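Local atomic coordinates of metazoan TIR-STING fusion (Crassostrea gigas, PDB entry 6WT6), a protein that joins a TIR domain to a STING ligand-binding domain in one polypeptide and assembles as a pair of identical subunits. Residues W181-G186 with A276-G281; K189-D194 with E214-F219; R200-R203 with N207-G210; T312-L317 with C327-Y332. One frame throughout, in Å; residues are numbered along the deposited sequence.

Interaction 1. Residues W181-G186 with A276-G281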
# COMPACT_ATOMS: atom_id res chain seq x y z
N TRP A 181 2.76 -6.20 2.58
CA TRP A 181 2.05 -6.86 3.67
C TRP A 181 0.90 -7.72 3.16
O TRP A 181 0.65 -8.81 3.68
CB TRP A 181 1.53 -5.82 4.68
CG TRP A 181 2.61 -5.25 5.55
CD1 TRP A 181 3.15 -4.00 5.48
CD2 TRP A 181 3.28 -5.91 6.63
NE1 TRP A 181 4.11 -3.84 6.44
CE2 TRP A 181 4.21 -5.00 7.17
CE3 TRP A 181 3.18 -7.19 7.20
CZ2 TRP A 181 5.04 -5.32 8.24
CZ3 TRP A 181 4.01 -7.50 8.27
CH2 TRP A 181 4.92 -6.57 8.78
N GLY A 182 0.21 -7.26 2.11
CA GLY A 182 -0.85 -8.07 1.53
C GLY A 182 -0.34 -9.33 0.86
O GLY A 182 -0.98 -10.38 0.91
N TYR A 183 0.83 -9.24 0.21
CA TYR A 183 1.42 -10.42 -0.41
C TYR A 183 1.98 -11.37 0.64
O TYR A 183 1.90 -12.59 0.48
CB TYR A 183 2.50 -9.97 -1.40
CG TYR A 183 3.15 -11.05 -2.25
CD1 TYR A 183 2.38 -11.99 -2.93
CD2 TYR A 183 4.53 -11.10 -2.41
CE1 TYR A 183 2.98 -12.96 -3.73
CE2 TYR A 183 5.13 -12.06 -3.20
CZ TYR A 183 4.36 -12.99 -3.85
OH TYR A 183 4.98 -13.93 -4.63
N TYR A 184 2.53 -10.82 1.72
CA TYR A 184 3.01 -11.60 2.85
C TYR A 184 1.88 -12.38 3.51
O TYR A 184 1.81 -13.60 3.37
CB TYR A 184 3.70 -10.68 3.86
CG TYR A 184 4.23 -11.35 5.10
CD1 TYR A 184 5.30 -12.24 5.04
CD2 TYR A 184 3.67 -11.09 6.34
CE1 TYR A 184 5.79 -12.85 6.17
CE2 TYR A 184 4.16 -11.69 7.49
CZ TYR A 184 5.21 -12.57 7.40
OH TYR A 184 5.70 -13.17 8.53
N TYR A 185 0.98 -11.69 4.22
CA TYR A 185 -0.05 -12.38 5.00
C TYR A 185 -1.07 -13.09 4.13
O TYR A 185 -1.70 -14.05 4.60
CB TYR A 185 -0.77 -11.41 5.94
CG TYR A 185 -0.04 -11.19 7.24
CD1 TYR A 185 0.08 -12.21 8.18
CD2 TYR A 185 0.53 -9.96 7.53
CE1 TYR A 185 0.76 -12.00 9.37
CE2 TYR A 185 1.20 -9.75 8.71
CZ TYR A 185 1.31 -10.77 9.62
OH TYR A 185 1.98 -10.56 10.79
N GLY A 186 -1.26 -12.65 2.89
CA GLY A 186 -2.23 -13.32 2.04
C GLY A 186 -1.71 -14.54 1.32
O GLY A 186 -2.51 -15.28 0.74
N ALA A 276 11.04 -24.64 -8.44
CA ALA A 276 9.70 -24.10 -8.30
C ALA A 276 9.77 -22.60 -8.53
O ALA A 276 10.60 -21.91 -7.93
CB ALA A 276 9.13 -24.40 -6.92
N GLY A 277 8.93 -22.09 -9.41
CA GLY A 277 9.01 -20.69 -9.78
C GLY A 277 7.67 -20.13 -10.21
O GLY A 277 6.80 -20.85 -10.72
N GLU A 278 7.52 -18.83 -10.01
CA GLU A 278 6.33 -18.11 -10.44
C GLU A 278 6.63 -16.62 -10.41
O GLU A 278 7.61 -16.18 -9.81
CB GLU A 278 5.12 -18.44 -9.55
CG GLU A 278 5.31 -18.03 -8.10
CD GLU A 278 4.28 -18.65 -7.17
OE1 GLU A 278 3.90 -19.81 -7.42
OE2 GLU A 278 3.84 -17.98 -6.21
N TYR A 279 5.78 -15.86 -11.09
CA TYR A 279 5.86 -14.41 -11.01
C TYR A 279 5.32 -13.92 -9.67
O TYR A 279 4.46 -14.56 -9.06
CB TYR A 279 5.07 -13.76 -12.15
CG TYR A 279 5.70 -13.86 -13.53
CD1 TYR A 279 6.71 -12.98 -13.91
CD2 TYR A 279 5.27 -14.80 -14.44
CE1 TYR A 279 7.28 -13.06 -15.16
CE2 TYR A 279 5.84 -14.89 -15.70
CZ TYR A 279 6.84 -14.02 -16.06
OH TYR A 279 7.40 -14.09 -17.31
N ILE A 280 5.84 -12.79 -9.22
CA ILE A 280 5.21 -12.02 -8.14
C ILE A 280 4.03 -11.29 -8.78
O ILE A 280 4.21 -10.24 -9.41
CB ILE A 280 6.19 -11.05 -7.48
CG1 ILE A 280 7.44 -11.79 -7.00
CG2 ILE A 280 5.52 -10.32 -6.33
CD1 ILE A 280 8.43 -10.90 -6.27
N GLY A 281 2.83 -11.85 -8.63
CA GLY A 281 1.70 -11.37 -9.41
C GLY A 281 1.28 -9.95 -9.09
O GLY A 281 0.71 -9.26 -9.94
O HOH W 1 3.63 -15.10 -6.32

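Interaction 2. Residues K189-D194 with E214-F219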
# COMPACT_ATOMS: atom_id res chain seq x y z
N LYS A 189 3.33 -15.85 3.78
CA LYS A 189 3.31 -16.34 5.16
C LYS A 189 2.60 -17.68 5.28
O LYS A 189 2.91 -18.45 6.20
CB LYS A 189 2.63 -15.30 6.06
CG LYS A 189 2.55 -15.65 7.54
CD LYS A 189 3.93 -15.90 8.15
CE LYS A 189 3.84 -16.06 9.66
NZ LYS A 189 5.16 -16.34 10.29
N ILE A 190 1.71 -18.01 4.35
CA ILE A 190 0.97 -19.26 4.41
C ILE A 190 1.79 -20.42 3.84
O ILE A 190 1.86 -21.50 4.44
CB ILE A 190 -0.38 -19.12 3.67
CG1 ILE A 190 -1.17 -17.95 4.24
CG2 ILE A 190 -1.17 -20.41 3.76
CD1 ILE A 190 -2.37 -17.55 3.39
N ILE A 191 2.44 -20.21 2.69
CA ILE A 191 3.03 -21.32 1.95
C ILE A 191 4.52 -21.49 2.24
O ILE A 191 5.02 -22.62 2.26
CB ILE A 191 2.77 -21.16 0.44
CG1 ILE A 191 3.35 -19.84 -0.08
CG2 ILE A 191 1.27 -21.22 0.15
CD1 ILE A 191 4.51 -20.03 -1.02
N LEU A 192 5.24 -20.39 2.48
CA LEU A 192 6.70 -20.48 2.63
C LEU A 192 7.17 -21.29 3.84
O LEU A 192 8.15 -22.05 3.68
CB LEU A 192 7.31 -19.08 2.69
CG LEU A 192 7.39 -18.22 1.41
CD1 LEU A 192 8.33 -17.03 1.61
CD2 LEU A 192 7.81 -19.04 0.19
N PRO A 193 6.57 -21.18 5.05
CA PRO A 193 7.19 -21.82 6.23
C PRO A 193 7.53 -23.30 6.07
O PRO A 193 8.57 -23.73 6.57
CB PRO A 193 6.13 -21.61 7.32
CG PRO A 193 5.49 -20.34 6.94
CD PRO A 193 5.42 -20.35 5.44
N ASP A 194 6.70 -24.08 5.39
CA ASP A 194 6.98 -25.50 5.20
C ASP A 194 7.25 -25.86 3.74
O ASP A 194 7.32 -27.05 3.41
CB ASP A 194 5.85 -26.36 5.76
CG ASP A 194 5.90 -26.49 7.27
OD1 ASP A 194 6.99 -26.27 7.85
OD2 ASP A 194 4.86 -26.82 7.88
N GLU A 214 16.01 -25.73 -2.76
CA GLU A 214 14.84 -25.83 -1.90
C GLU A 214 13.90 -24.64 -2.04
O GLU A 214 12.72 -24.77 -1.70
CB GLU A 214 15.26 -25.93 -0.43
CG GLU A 214 16.17 -27.09 -0.09
CD GLU A 214 16.56 -27.08 1.38
OE1 GLU A 214 16.25 -26.08 2.06
OE2 GLU A 214 17.17 -28.05 1.85
N LYS A 215 14.39 -23.50 -2.52
CA LYS A 215 13.63 -22.26 -2.42
C LYS A 215 12.63 -22.12 -3.56
O LYS A 215 12.73 -22.75 -4.61
CB LYS A 215 14.58 -21.06 -2.41
CG LYS A 215 15.54 -21.00 -1.23
CD LYS A 215 16.32 -19.70 -1.23
CE LYS A 215 17.30 -19.62 -0.07
NZ LYS A 215 18.33 -20.71 -0.13
N LEU A 216 11.64 -21.26 -3.32
CA LEU A 216 10.69 -20.84 -4.34
C LEU A 216 11.23 -19.57 -4.99
O LEU A 216 11.43 -18.56 -4.32
CB LEU A 216 9.32 -20.58 -3.72
CG LEU A 216 8.25 -20.02 -4.66
CD1 LEU A 216 7.94 -21.01 -5.78
CD2 LEU A 216 6.99 -19.66 -3.89
N PHE A 217 11.48 -19.63 -6.30
CA PHE A 217 12.03 -18.50 -7.02
C PHE A 217 10.89 -17.61 -7.50
O PHE A 217 10.00 -18.06 -8.22
CB PHE A 217 12.90 -18.97 -8.19
CG PHE A 217 14.21 -19.56 -7.75
CD1 PHE A 217 15.38 -18.81 -7.82
CD2 PHE A 217 14.28 -20.84 -7.22
CE1 PHE A 217 16.58 -19.34 -7.40
CE2 PHE A 217 15.48 -21.38 -6.80
CZ PHE A 217 16.64 -20.63 -6.89
N LEU A 218 10.92 -16.35 -7.08
CA LEU A 218 9.87 -15.38 -7.38
C LEU A 218 10.42 -14.38 -8.40
O LEU A 218 11.42 -13.71 -8.13
CB LEU A 218 9.41 -14.66 -6.12
CG LEU A 218 8.86 -15.54 -4.99
CD1 LEU A 218 8.76 -14.72 -3.72
CD2 LEU A 218 7.51 -16.12 -5.38
N PHE A 219 9.77 -14.30 -9.55
CA PHE A 219 10.31 -13.56 -10.69
C PHE A 219 9.74 -12.15 -10.72
O PHE A 219 8.53 -11.95 -10.61
CB PHE A 219 10.03 -14.30 -11.99
CG PHE A 219 10.83 -15.56 -12.13
CD1 PHE A 219 12.09 -15.54 -12.70
CD2 PHE A 219 10.34 -16.77 -11.65
CE1 PHE A 219 12.84 -16.70 -12.81
CE2 PHE A 219 11.08 -17.93 -11.76
CZ PHE A 219 12.33 -17.89 -12.34

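Interaction 3. Residues R200-R203 with N207-G210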
# COMPACT_ATOMS: atom_id res chain seq x y z
N ARG A 200 11.89 -30.54 -1.05
CA ARG A 200 12.83 -31.64 -0.86
C ARG A 200 12.17 -32.99 -1.08
O ARG A 200 12.82 -33.92 -1.58
CB ARG A 200 13.45 -31.57 0.54
CG ARG A 200 14.36 -30.38 0.74
CD ARG A 200 15.24 -30.55 1.96
NE ARG A 200 14.45 -30.73 3.18
CZ ARG A 200 14.12 -29.75 4.01
NH1 ARG A 200 14.50 -28.50 3.77
NH2 ARG A 200 13.40 -30.02 5.10
N GLN A 201 10.89 -33.13 -0.72
CA GLN A 201 10.20 -34.39 -0.99
C GLN A 201 10.02 -34.60 -2.49
O GLN A 201 10.24 -35.70 -2.99
CB GLN A 201 8.84 -34.41 -0.28
CG GLN A 201 8.01 -35.63 -0.63
CD GLN A 201 6.68 -35.66 0.09
OE1 GLN A 201 6.62 -35.60 1.32
NE2 GLN A 201 5.59 -35.75 -0.67
N TRP A 202 9.63 -33.55 -3.21
CA TRP A 202 9.52 -33.65 -4.66
C TRP A 202 10.88 -33.92 -5.28
O TRP A 202 11.02 -34.78 -6.16
CB TRP A 202 8.90 -32.38 -5.24
CG TRP A 202 8.50 -32.50 -6.69
CD1 TRP A 202 7.24 -32.75 -7.17
CD2 TRP A 202 9.36 -32.40 -7.83
NE1 TRP A 202 7.27 -32.80 -8.54
CE2 TRP A 202 8.55 -32.59 -8.98
CE3 TRP A 202 10.72 -32.16 -8.01
CZ2 TRP A 202 9.07 -32.54 -10.27
CZ3 TRP A 202 11.24 -32.11 -9.30
CH2 TRP A 202 10.41 -32.31 -10.41
N ARG A 203 11.90 -33.19 -4.83
CA ARG A 203 13.25 -33.37 -5.35
C ARG A 203 13.74 -34.79 -5.12
O ARG A 203 14.41 -35.38 -5.98
CB ARG A 203 14.19 -32.37 -4.70
CG ARG A 203 15.64 -32.50 -5.10
CD ARG A 203 16.45 -31.41 -4.46
NE ARG A 203 16.55 -31.58 -3.01
CZ ARG A 203 17.14 -30.71 -2.20
NH1 ARG A 203 17.67 -29.60 -2.69
NH2 ARG A 203 17.19 -30.95 -0.90
N ASN A 207 14.59 -37.61 -8.52
CA ASN A 207 16.01 -37.68 -8.90
C ASN A 207 16.55 -36.31 -9.29
O ASN A 207 17.37 -36.19 -10.21
CB ASN A 207 16.24 -38.70 -10.01
CG ASN A 207 16.37 -40.11 -9.50
OD1 ASN A 207 17.02 -40.35 -8.48
ND2 ASN A 207 15.75 -41.05 -10.19
N ALA A 208 16.09 -35.27 -8.60
CA ALA A 208 16.60 -33.92 -8.80
C ALA A 208 17.65 -33.55 -7.75
O ALA A 208 17.96 -32.36 -7.60
CB ALA A 208 15.46 -32.91 -8.78
N GLU A 209 18.18 -34.54 -7.04
CA GLU A 209 19.16 -34.26 -5.99
C GLU A 209 20.40 -33.61 -6.58
O GLU A 209 20.98 -34.10 -7.55
CB GLU A 209 19.53 -35.56 -5.27
CG GLU A 209 18.38 -36.21 -4.52
CD GLU A 209 18.00 -35.44 -3.26
OE1 GLU A 209 18.82 -34.63 -2.79
OE2 GLU A 209 16.88 -35.66 -2.74
N GLY A 210 20.81 -32.49 -5.98
CA GLY A 210 21.93 -31.72 -6.47
C GLY A 210 21.63 -30.85 -7.67
O GLY A 210 22.48 -30.04 -8.05
O HOH W 2 15.89 -34.14 -0.88

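Interaction 4. Residues T312-L317 with C327-Y332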
# COMPACT_ATOMS: atom_id res chain seq x y z
N THR A 312 10.61 -3.45 0.85
CA THR A 312 9.73 -3.70 1.99
C THR A 312 9.43 -5.19 2.14
O THR A 312 9.39 -5.71 3.26
CB THR A 312 8.43 -2.91 1.83
OG1 THR A 312 8.73 -1.52 1.64
CG2 THR A 312 7.57 -3.06 3.08
N LEU A 313 9.21 -5.88 1.02
CA LEU A 313 8.97 -7.32 1.08
C LEU A 313 10.18 -8.04 1.68
O LEU A 313 10.03 -8.99 2.46
CB LEU A 313 8.65 -7.86 -0.31
CG LEU A 313 8.24 -9.33 -0.43
CD1 LEU A 313 6.99 -9.63 0.41
CD2 LEU A 313 8.01 -9.71 -1.88
N LYS A 314 11.39 -7.60 1.33
CA LYS A 314 12.58 -8.27 1.85
C LYS A 314 12.80 -7.99 3.33
O LYS A 314 13.34 -8.84 4.04
CB LYS A 314 13.80 -7.86 1.03
CG LYS A 314 13.76 -8.38 -0.40
CD LYS A 314 14.81 -7.73 -1.27
CE LYS A 314 16.15 -8.44 -1.18
NZ LYS A 314 17.09 -7.76 -0.26
N ARG A 315 12.39 -6.82 3.82
CA ARG A 315 12.48 -6.55 5.25
C ARG A 315 11.54 -7.46 6.03
O ARG A 315 11.91 -7.97 7.09
CB ARG A 315 12.15 -5.08 5.54
CG ARG A 315 13.03 -4.07 4.84
CD ARG A 315 13.51 -3.01 5.81
NE ARG A 315 14.03 -1.83 5.13
CZ ARG A 315 13.36 -0.69 5.01
NH1 ARG A 315 12.15 -0.58 5.53
NH2 ARG A 315 13.91 0.34 4.38
N ILE A 316 10.33 -7.67 5.52
CA ILE A 316 9.36 -8.51 6.21
C ILE A 316 9.80 -9.96 6.21
O ILE A 316 9.76 -10.64 7.24
CB ILE A 316 7.97 -8.34 5.57
CG1 ILE A 316 7.51 -6.89 5.67
CG2 ILE A 316 6.97 -9.28 6.22
CD1 ILE A 316 6.29 -6.59 4.84
N LEU A 317 10.24 -10.46 5.05
CA LEU A 317 10.63 -11.87 4.95
C LEU A 317 11.84 -12.17 5.81
O LEU A 317 11.87 -13.19 6.52
CB LEU A 317 10.90 -12.24 3.49
CG LEU A 317 9.70 -12.23 2.53
CD1 LEU A 317 10.14 -12.43 1.09
CD2 LEU A 317 8.67 -13.28 2.91
N CYS A 327 12.46 -18.32 0.02
CA CYS A 327 12.21 -17.91 -1.35
C CYS A 327 13.38 -17.06 -1.83
O CYS A 327 14.16 -16.53 -1.04
CB CYS A 327 10.89 -17.14 -1.47
SG CYS A 327 10.93 -15.46 -0.85
N LYS A 328 13.50 -16.96 -3.15
CA LYS A 328 14.52 -16.13 -3.78
C LYS A 328 13.85 -15.24 -4.82
O LYS A 328 13.30 -15.75 -5.80
CB LYS A 328 15.62 -16.97 -4.42
CG LYS A 328 16.73 -16.15 -5.06
CD LYS A 328 17.33 -15.19 -4.05
CE LYS A 328 18.52 -14.44 -4.63
NZ LYS A 328 18.14 -13.66 -5.83
N ILE A 329 13.88 -13.94 -4.59
CA ILE A 329 13.31 -12.99 -5.54
C ILE A 329 14.32 -12.77 -6.67
O ILE A 329 15.49 -12.44 -6.42
CB ILE A 329 12.95 -11.66 -4.86
CG1 ILE A 329 12.05 -11.92 -3.64
CG2 ILE A 329 12.25 -10.74 -5.84
CD1 ILE A 329 11.56 -10.65 -2.97
N VAL A 330 13.88 -12.97 -7.91
CA VAL A 330 14.73 -12.86 -9.09
C VAL A 330 14.31 -11.60 -9.84
O VAL A 330 13.36 -11.62 -10.62
CB VAL A 330 14.63 -14.10 -9.99
CG1 VAL A 330 15.55 -13.96 -11.21
CG2 VAL A 330 14.95 -15.38 -9.20
N PHE A 331 15.02 -10.50 -9.60
CA PHE A 331 14.81 -9.29 -10.37
C PHE A 331 15.67 -9.32 -11.63
O PHE A 331 16.85 -9.67 -11.57
CB PHE A 331 15.13 -8.05 -9.53
CG PHE A 331 14.86 -6.75 -10.24
CD1 PHE A 331 13.63 -6.13 -10.13
CD2 PHE A 331 15.85 -6.14 -11.00
CE1 PHE A 331 13.38 -4.93 -10.78
CE2 PHE A 331 15.61 -4.95 -11.65
CZ PHE A 331 14.38 -4.34 -11.54
N TYR A 332 15.08 -8.95 -12.76
CA TYR A 332 15.80 -9.01 -14.03
C TYR A 332 15.19 -8.02 -15.01
O TYR A 332 14.00 -7.70 -14.93
CB TYR A 332 15.77 -10.42 -14.61
CG TYR A 332 14.37 -10.92 -14.95
CD1 TYR A 332 13.57 -11.50 -13.97
CD2 TYR A 332 13.87 -10.81 -16.24
CE1 TYR A 332 12.29 -11.95 -14.27
CE2 TYR A 332 12.60 -11.25 -16.55
CZ TYR A 332 11.81 -11.83 -15.56
OH TYR A 332 10.55 -12.28 -15.87

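Interaction 1. Residues W181-G186 with A276-G281
Tyr183 sends its CG anti to the backbone N (chi1 -174°), which swings the phenol straight out from helix 176-204 toward the end of strand 272-279. There Ile280 holds CG2 anti to its own backbone N while CG1 stands beside that N (chi1 -55°), and this leaves the CG2 methyl turned to the incoming ring. The methyl reaches the ring obliquely, beside the hydroxyl end: CG2 of Ile280 lies 3.6 Å from CE2 of Tyr183 and 3.8 Å from its CZ. The two side chains cross at about a right angle.

No direct hydrogen bond joins the segments; a water does the work instead. It lies at the edge of the Tyr183 ring, in its plane, and accepts from Tyr183 OH at 2.5 Å. It donates in turn to OE2 of Glu278 at 2.9 Å and to the backbone O of Tyr279, also at 2.9 Å. Three bonds therefore fix the water and tie the phenol to both side chain and main chain of the strand end. Glu278 OE2 has a second partner in the hydroxyl of Tyr187, one turn along the same helix, so OE2 is linked to the helix twice, directly and through the water.

Leu218 and Leu313 pack on Tyr183 as well, so the ring sits between the mixed sheet and helix 299-319. On another side of the helix, Trp181 and Tyr185 meet the second subunit. A long helix laid against a mixed sheet while also facing its dimer mate is characteristic of the STING ligand-binding domain.

Interaction 2. Residues K189-D194 with E214-F219
The chains of helix 176-204 and strand 212-221 come nearest at Leu192 and Leu216, whose CA atoms stand 8.0 Å apart, with the helix kinked within 189-194 and the strand following a corner of the chain at Glu214 and Lys215. Across that gap the contact is wholly apolar and rests on one leucine methyl.

Leu216 carries its CG anti to the backbone N (chi1 175°) and extends CD2 toward the helix. The end methyl of Ile191 meets it, CD1 to CD2 of Leu216 at 3.8 Å, the two side chains crossing at about a right angle. Ile191 makes this reach with CG1 set between its backbone N and carbonyl carbon (chi1 59°) and with a chi2 of 112° that is not a staggered value. From the next position on the helix comes Leu192, whose CD2 lies a looser 4.2 Å from the same CD2 of Leu216. The leucine methyl is thus approached by two consecutive helix residues.

Around these three the packing goes on in both directions. Leu195 of the same helix and Ala276 of the neighbouring strand also touch Leu216, while Leu192 extends to Cys323 and Cys327. Nearby, Pro193 O accepts a hydrogen bond from Lys326 NZ, in the loop leading into strand 327-332. Aliphatic side chains meeting between a helix and an inner strand of a mixed sheet form a common alpha/beta core, here that of the STING ligand-binding domain.

Interaction 3. Residues R200-R203 with N207-G210
Arg203 O takes the backbone N-H of Ala208 at 3.1 Å, close to straight (157° at the hydrogen) and in the carbonyl plane. This bond brings the chain back against the helix end. The methyl of Ala208 then rests on the arginine's aliphatic part, CB to CG of Arg203 3.7 Å apart, and, roughly at right angles to that contact, meets the Trp202 ring more loosely, CB to CZ3 4.3 Å.

Further out, the charged groups meet without a directed bond. Glu209 OE1 lies 3.8 Å from NE of Arg203, a long salt bridge with the oxygen well out of the guanidinium plane and the two flat groups turned 51° apart. A water at the guanidinium edge ties the glutamate to the helix backbone instead: it donates to Glu209 OE2 at 2.6 Å and to Arg200 O at 3.2 Å, and accepts only weakly from Arg203 NE.

A bend at chi3 (68°) turns the arginine's end, and NH1 is held by the main-chain O of Met212, just past the loop. Asn206 ND2 also bonds to Trp202 O. The 6→1 bond from Ala208 to Arg203 and the positive phi of Asn207 resemble a Schellman-type C-cap, here ending helix 176-204.

Interaction 4. Residues T312-L317 with C327-Y332
This is a buried, almost entirely apolar contact between helix 299-319 and strand 327-332, an outermost strand of the mixed sheet as counted within one chain. The two short segments run nearly antiparallel, 167° between their directions, with axes 11.0 Å apart, and side chains bridge the space between.

Ile329 carries the middle of the contact. Its CG1 stands anti to the carbonyl carbon (chi1 -53°) and the chain extends fully from there, carrying CD1 to the helix. That methyl lies 3.8 Å from CD2 of Leu313, and 4.1 Å from CG of Lys314, so it is met by two successive helix residues, both side chains crossing it at a slant. One turn on, the CD1 methyl of Leu317 reaches the sulfur of Cys327, at 3.7 Å.

The helix, a short connection and the strand running back against it form one alpha/beta unit of the STING ligand-binding domain, in which helices lie against the mixed sheet. Strand 327-332 is bonded to strand 212-221 alongside, through backbone pairs such as Val330 with Leu218.

Away from the apolar centre, the ammonium of Lys328 curls over to the main-chain O of the next residue, Ile329, at 3.0 Å (NZ to O), approaching from above the carbonyl plane, and has a weak, long ion pair with Glu349 of helix 341-356. Lys314, past its aliphatic part, goes toward the second subunit: it packs on His82 there, and its NZ makes a long, weak ion pair with Asp79 of that subunit.

Interactions 1, 2 and 3 draw on helix 176-204, progressively nearer its C-terminal end, while interaction 4 sets helix 299-319 against the same mixed sheet that 1 and 2 reach. Strands 272-279, 212-221 and 327-332 lie side by side, and interactions 1, 2 and 4 touch, through backbone pairing of the strands (Leu218 with Lys328 and Val330, Phe219 with Glu278) and packing between the two helices (Trp181 and Tyr184 on Ile316). Interactions 2 and 4 are buried and apolar, interaction 1 is partly buried and mixes a methyl-ring contact with a bound water, and interaction 3, at the surface, relies on charge, water and a backbone bond. Long, weak ion pairs from Glu214 link interactions 2 and 3.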